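Local coordinates for endoglucanase (Thermotoga maritima, PDB 2FVG), which probably acts as a metal-dependent aminopeptidase of the M42 family, with two divalent cations per subunit, rather than as the endoglucanase of its name, at residues 11-16 with 62-67; 58-63 with 166-171. All coordinates share one frame; numbering follows the deposited sequence.

How the interactions relate
Interactions 1 and 2, with centres about 11 Å apart, illustrate how a short linking segment can tie a predicted metal site to the rest of a fold. Both use M62 and D63, which follow strand 55-61 and lead toward strand 66-72. They also meet directly through a salt bridge, E64 OE2 to R169 NH2 at 2.9 Å, so the helix residue of interaction 2 reaches the carboxylate that also accepts from G12 N in interaction 1. Interaction 2 holds H61 and D167, predicted zinc ligands, the latter expected to bridge both ions. Interaction 1 is close by: the side chain of D63 comes within about 4 Å of that of H61.

Interaction 1 of 2, residues 11-16 with 62-67; sequences PGVSGD and MDEVGF. With EDO (1,2-ethanediol), chain C.
E64 has CG between its backbone N and carbonyl carbon (chi1 67°) and runs extended beyond it (chi2 -174°), which carries the carboxylate across to G12. There OE2 accepts from G12 N at 2.8 Å, on its anti side and 21° out of the carboxylate plane. D63 adopts a similar first torsion, and its OD2 meets S14 OG at a short 2.5 Å, the hydroxyl donating to the anti lone pair. Between these side-chain links the backbones form a single beta bridge. S14 N donates to E64 O at 3.2 Å. A weak bond of 3.0 Å runs from E64 N to G12 O.

V13 lays CG1 against G66 CA at 3.8 Å; a side chain on G66 would run into CG2 of the same valine. OE1 of E64 forms a salt bridge with K164 NZ and OE2 a second with R169, so both oxygens of this buried carboxylate have partners. An alanine in place of E64 would probably leave G12 N without its acceptor and the charges of K164 and R169 without their mate.

The segment 11-16 belongs to the loop joining helices 4-9 and 18-28, and M62 packs on V20, R21 and I24 of the latter. At the other end V13 touches V83 and S149, from strands 78-83 and 147-150, the two strands that flank 66-72 in the antiparallel sheet.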
loop_
_atom_site.group_PDB
_atom_site.type_symbol
_atom_site.label_atom_id
_atom_site.label_comp_id
_atom_site.label_asym_id
_atom_site.label_seq_id
_atom_site.Cartn_x
_atom_site.Cartn_y
_atom_site.Cartn_z
ATOM N N PRO A 11 -1.337 12.265 -0.918
ATOM C CA PRO A 11 0.099 12.115 -0.861
ATOM C C PRO A 11 0.551 11.468 0.455
ATOM O O PRO A 11 0.032 11.802 1.522
ATOM C CB PRO A 11 0.612 13.566 -0.953
ATOM C CG PRO A 11 -0.491 14.419 -0.452
ATOM C CD PRO A 11 -1.768 13.610 -0.484
ATOM N N GLY A 12 1.516 10.558 0.361
ATOM C CA GLY A 12 2.093 9.853 1.517
ATOM C C GLY A 12 3.358 9.088 1.132
ATOM O O GLY A 12 3.437 7.858 1.211
ATOM N N VAL A 13 4.371 9.830 0.722
ATOM C CA VAL A 13 5.625 9.249 0.332
ATOM C C VAL A 13 6.291 8.660 1.566
ATOM O O VAL A 13 6.034 9.124 2.678
ATOM C CB VAL A 13 6.512 10.335 -0.312
ATOM C CG1 VAL A 13 7.905 9.788 -0.648
ATOM C CG2 VAL A 13 5.852 10.847 -1.558
ATOM N N SER A 14 7.124 7.634 1.375
ATOM C CA SER A 14 7.841 6.971 2.480
ATOM C C SER A 14 8.558 7.985 3.344
ATOM O O SER A 14 9.331 8.788 2.840
ATOM C CB SER A 14 8.887 5.994 1.928
ATOM O OG SER A 14 8.274 4.996 1.140
ATOM N N GLY A 15 8.319 7.946 4.646
ATOM C CA GLY A 15 8.969 8.921 5.544
ATOM C C GLY A 15 8.043 10.097 5.817
ATOM O O GLY A 15 8.283 10.887 6.717
ATOM N N ASP A 16 6.947 10.185 5.067
ATOM C CA ASP A 16 6.013 11.300 5.202
ATOM C C ASP A 16 4.573 10.823 5.126
ATOM O O ASP A 16 3.774 11.404 4.398
ATOM C CB ASP A 16 6.306 12.312 4.086
ATOM C CG ASP A 16 5.557 13.636 4.252
ATOM O OD1 ASP A 16 5.484 14.175 5.378
ATOM O OD2 ASP A 16 5.049 14.149 3.230
HETATM N N MSE A 62 1.309 2.065 4.220
HETATM C CA MSE A 62 0.781 3.362 3.881
HETATM C C MSE A 62 1.626 4.158 2.926
HETATM O O MSE A 62 1.125 5.099 2.312
HETATM C CB MSE A 62 0.614 4.188 5.148
HETATM C CG MSE A 62 -0.440 3.648 6.064
HETATM SE SE MSE A 62 -0.764 4.877 7.602
HETATM C CE MSE A 62 0.952 4.699 8.599
ATOM N N ASP A 63 2.904 3.816 2.810
ATOM C CA ASP A 63 3.825 4.617 1.996
ATOM C C ASP A 63 3.793 4.349 0.492
ATOM O O ASP A 63 3.388 3.270 0.046
ATOM C CB ASP A 63 5.277 4.552 2.536
ATOM C CG ASP A 63 5.875 3.148 2.519
ATOM O OD1 ASP A 63 5.148 2.163 2.850
ATOM O OD2 ASP A 63 7.096 3.045 2.201
ATOM N N GLU A 64 4.239 5.344 -0.276
ATOM C CA GLU A 64 4.317 5.227 -1.725
ATOM C C GLU A 64 5.678 5.760 -2.198
ATOM O O GLU A 64 6.387 6.419 -1.451
ATOM C CB GLU A 64 3.147 5.994 -2.375
ATOM C CG GLU A 64 3.232 7.514 -2.184
ATOM C CD GLU A 64 2.011 8.271 -2.700
ATOM O OE1 GLU A 64 1.718 8.231 -3.920
ATOM O OE2 GLU A 64 1.358 8.929 -1.876
ATOM N N VAL A 65 6.049 5.462 -3.434
ATOM C CA VAL A 65 7.275 5.991 -4.008
ATOM C C VAL A 65 7.135 7.498 -4.282
ATOM O O VAL A 65 6.034 7.986 -4.574
ATOM C CB VAL A 65 7.680 5.209 -5.285
ATOM C CG1 VAL A 65 8.850 5.884 -6.006
ATOM C CG2 VAL A 65 8.097 3.815 -4.892
ATOM N N GLY A 66 8.251 8.236 -4.213
ATOM C CA GLY A 66 8.191 9.685 -4.421
ATOM C C GLY A 66 9.562 10.296 -4.526
ATOM O O GLY A 66 10.487 9.645 -5.002
ATOM N N PHE A 67 9.687 11.547 -4.086
ATOM C CA PHE A 67 10.941 12.273 -4.187
ATOM C C PHE A 67 11.066 13.187 -2.980
ATOM O O PHE A 67 10.137 13.299 -2.169
ATOM C CB PHE A 67 10.956 13.117 -5.488
ATOM C CG PHE A 67 10.529 12.351 -6.714
ATOM C CD1 PHE A 67 11.448 11.571 -7.413
ATOM C CD2 PHE A 67 9.207 12.373 -7.140
ATOM C CE1 PHE A 67 11.060 10.837 -8.526
ATOM C CE2 PHE A 67 8.805 11.645 -8.251
ATOM C CZ PHE A 67 9.738 10.872 -8.952
HETATM C C1 EDO C . 2.620 5.697 -6.616
HETATM O O1 EDO C . 3.595 6.729 -6.512
HETATM C C2 EDO C . 2.797 5.005 -7.962
HETATM O O2 EDO C . 1.625 4.247 -8.273
#

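Interaction 2 of 2, residues 58-63 with 166-171; sequences VSAHMD and FDDRAG
H61 and D168 join a central strand of the mixed sheet to segment 166-171, which leads into helix 166-180, at the predicted two-metal site in the catalytic core of an M42 peptidase, of the zinc exopeptidase clan. D168 follows a cis peptide bond and has CG anti to its backbone N (chi1 -164°), which turns the carboxylate toward the strand. Its OD2 accepts from H61 N at 3.3 Å, on the anti side, and also lies 3.6 Å from H61 CD2, the ring and carboxylate planes being 52° apart. The imidazole departs from a staggered chi1, at -29°, with CG beside the backbone N; ND1 hydrogen-bonds to T194 OG1 and NE2 to OE2 of E220, also a predicted ligand of the first ion. One residue earlier, A60 CB rests 3.6 Å from G171 C.

R169 bends at chi2, bringing its guanidinium edge-on to the carbonyl of M62. NE, at 2.7 Å, and NH2, at 2.9 Å, both donate to M62 O, which lies close to the guanidinium plane. NH2 also salt-bridges E64, and NH1 bonds L7 O and M10 O. One water accepts from D168 N at 2.9 Å and donates to H61 O and D63 O, each 2.7 Å away.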
loop_
_atom_site.group_PDB
_atom_site.type_symbol
_atom_site.label_atom_id
_atom_site.label_comp_id
_atom_site.label_asym_id
_atom_site.label_seq_id
_atom_site.Cartn_x
_atom_site.Cartn_y
_atom_site.Cartn_z
ATOM N N VAL A 58 -2.696 -8.336 11.027
ATOM C CA VAL A 58 -3.034 -8.172 9.600
ATOM C C VAL A 58 -2.460 -6.828 9.194
ATOM O O VAL A 58 -2.827 -5.822 9.781
ATOM C CB VAL A 58 -4.564 -8.223 9.372
ATOM C CG1 VAL A 58 -4.915 -8.044 7.881
ATOM C CG2 VAL A 58 -5.134 -9.542 9.883
ATOM N N SER A 59 -1.558 -6.775 8.216
ATOM C CA SER A 59 -0.972 -5.464 7.903
ATOM C C SER A 59 -0.974 -4.980 6.432
ATOM O O SER A 59 -1.027 -5.781 5.507
ATOM C CB SER A 59 0.447 -5.382 8.476
ATOM O OG SER A 59 1.294 -6.238 7.769
ATOM N N ALA A 60 -0.899 -3.655 6.257
ATOM C CA ALA A 60 -0.806 -3.025 4.936
ATOM C C ALA A 60 0.132 -1.817 5.063
ATOM O O ALA A 60 0.253 -1.259 6.150
ATOM C CB ALA A 60 -2.174 -2.614 4.454
ATOM N N HIS A 61 0.776 -1.409 3.970
ATOM C CA HIS A 61 1.712 -0.270 3.991
ATOM C C HIS A 61 1.071 0.993 3.490
ATOM O O HIS A 61 0.387 1.003 2.461
ATOM C CB HIS A 61 2.927 -0.563 3.105
ATOM C CG HIS A 61 3.247 -2.017 3.025
ATOM N ND1 HIS A 61 3.567 -2.772 4.136
ATOM C CD2 HIS A 61 3.282 -2.866 1.972
ATOM C CE1 HIS A 61 3.790 -4.022 3.768
ATOM N NE2 HIS A 61 3.633 -4.104 2.459
HETATM N N MSE A 62 1.309 2.065 4.220
HETATM C CA MSE A 62 0.781 3.362 3.881
HETATM C C MSE A 62 1.626 4.158 2.926
HETATM O O MSE A 62 1.125 5.099 2.312
HETATM C CB MSE A 62 0.614 4.188 5.148
HETATM C CG MSE A 62 -0.440 3.648 6.064
HETATM SE SE MSE A 62 -0.764 4.877 7.602
HETATM C CE MSE A 62 0.952 4.699 8.599
ATOM N N ASP A 63 2.904 3.816 2.810
ATOM C CA ASP A 63 3.825 4.617 1.996
ATOM C C ASP A 63 3.793 4.349 0.492
ATOM O O ASP A 63 3.388 3.270 0.046
ATOM C CB ASP A 63 5.277 4.552 2.536
ATOM C CG ASP A 63 5.875 3.148 2.519
ATOM O OD1 ASP A 63 5.148 2.163 2.850
ATOM O OD2 ASP A 63 7.096 3.045 2.201
ATOM N N PHE A 166 -1.711 2.287 -5.738
ATOM C CA PHE A 166 -2.592 1.139 -5.386
ATOM C C PHE A 166 -1.766 0.142 -4.543
ATOM O O PHE A 166 -2.296 -0.600 -3.704
ATOM C CB PHE A 166 -3.203 0.485 -6.616
ATOM C CG PHE A 166 -4.407 1.223 -7.194
ATOM C CD1 PHE A 166 -5.195 2.052 -6.408
ATOM C CD2 PHE A 166 -4.806 0.979 -8.509
ATOM C CE1 PHE A 166 -6.333 2.685 -6.944
ATOM C CE2 PHE A 166 -5.949 1.600 -9.058
ATOM C CZ PHE A 166 -6.714 2.444 -8.272
ATOM N N ASP A 167 -0.463 0.138 -4.797
ATOM C CA ASP A 167 0.524 -0.582 -3.977
ATOM C C ASP A 167 1.080 0.465 -2.975
ATOM O O ASP A 167 1.943 1.281 -3.352
ATOM C CB ASP A 167 1.654 -1.088 -4.870
ATOM C CG ASP A 167 2.815 -1.690 -4.080
ATOM O OD1 ASP A 167 2.630 -2.104 -2.910
ATOM O OD2 ASP A 167 3.922 -1.754 -4.650
ATOM N N ASP A 168 0.609 0.472 -1.719
ATOM C CA ASP A 168 -0.375 -0.477 -1.167
ATOM C C ASP A 168 -1.634 0.212 -0.588
ATOM O O ASP A 168 -2.260 -0.262 0.385
ATOM C CB ASP A 168 0.317 -1.349 -0.101
ATOM C CG ASP A 168 -0.468 -2.610 0.253
ATOM O OD1 ASP A 168 -1.316 -3.051 -0.564
ATOM O OD2 ASP A 168 -0.240 -3.159 1.367
ATOM N N ARG A 169 -2.061 1.308 -1.209
ATOM C CA ARG A 169 -3.276 1.966 -0.732
ATOM C C ARG A 169 -4.505 1.067 -0.929
ATOM O O ARG A 169 -5.489 1.233 -0.208
ATOM C CB ARG A 169 -3.455 3.365 -1.339
ATOM C CG ARG A 169 -2.231 4.317 -1.085
ATOM C CD ARG A 169 -2.180 5.007 0.324
ATOM N NE ARG A 169 -0.867 5.615 0.572
ATOM C CZ ARG A 169 -0.461 6.776 0.071
ATOM N NH1 ARG A 169 -1.252 7.492 -0.720
ATOM N NH2 ARG A 169 0.741 7.228 0.364
ATOM N N ALA A 170 -4.469 0.104 -1.866
ATOM C CA ALA A 170 -5.635 -0.812 -2.001
ATOM C C ALA A 170 -5.671 -1.757 -0.801
ATOM O O ALA A 170 -6.738 -2.110 -0.316
ATOM C CB ALA A 170 -5.582 -1.621 -3.313
ATOM N N GLY A 171 -4.491 -2.183 -0.339
ATOM C CA GLY A 171 -4.375 -3.036 0.842
ATOM C C GLY A 171 -4.911 -2.335 2.084
ATOM O O GLY A 171 -5.654 -2.940 2.874
HETATM O O HOH W 1 0.775 2.606 0.273
#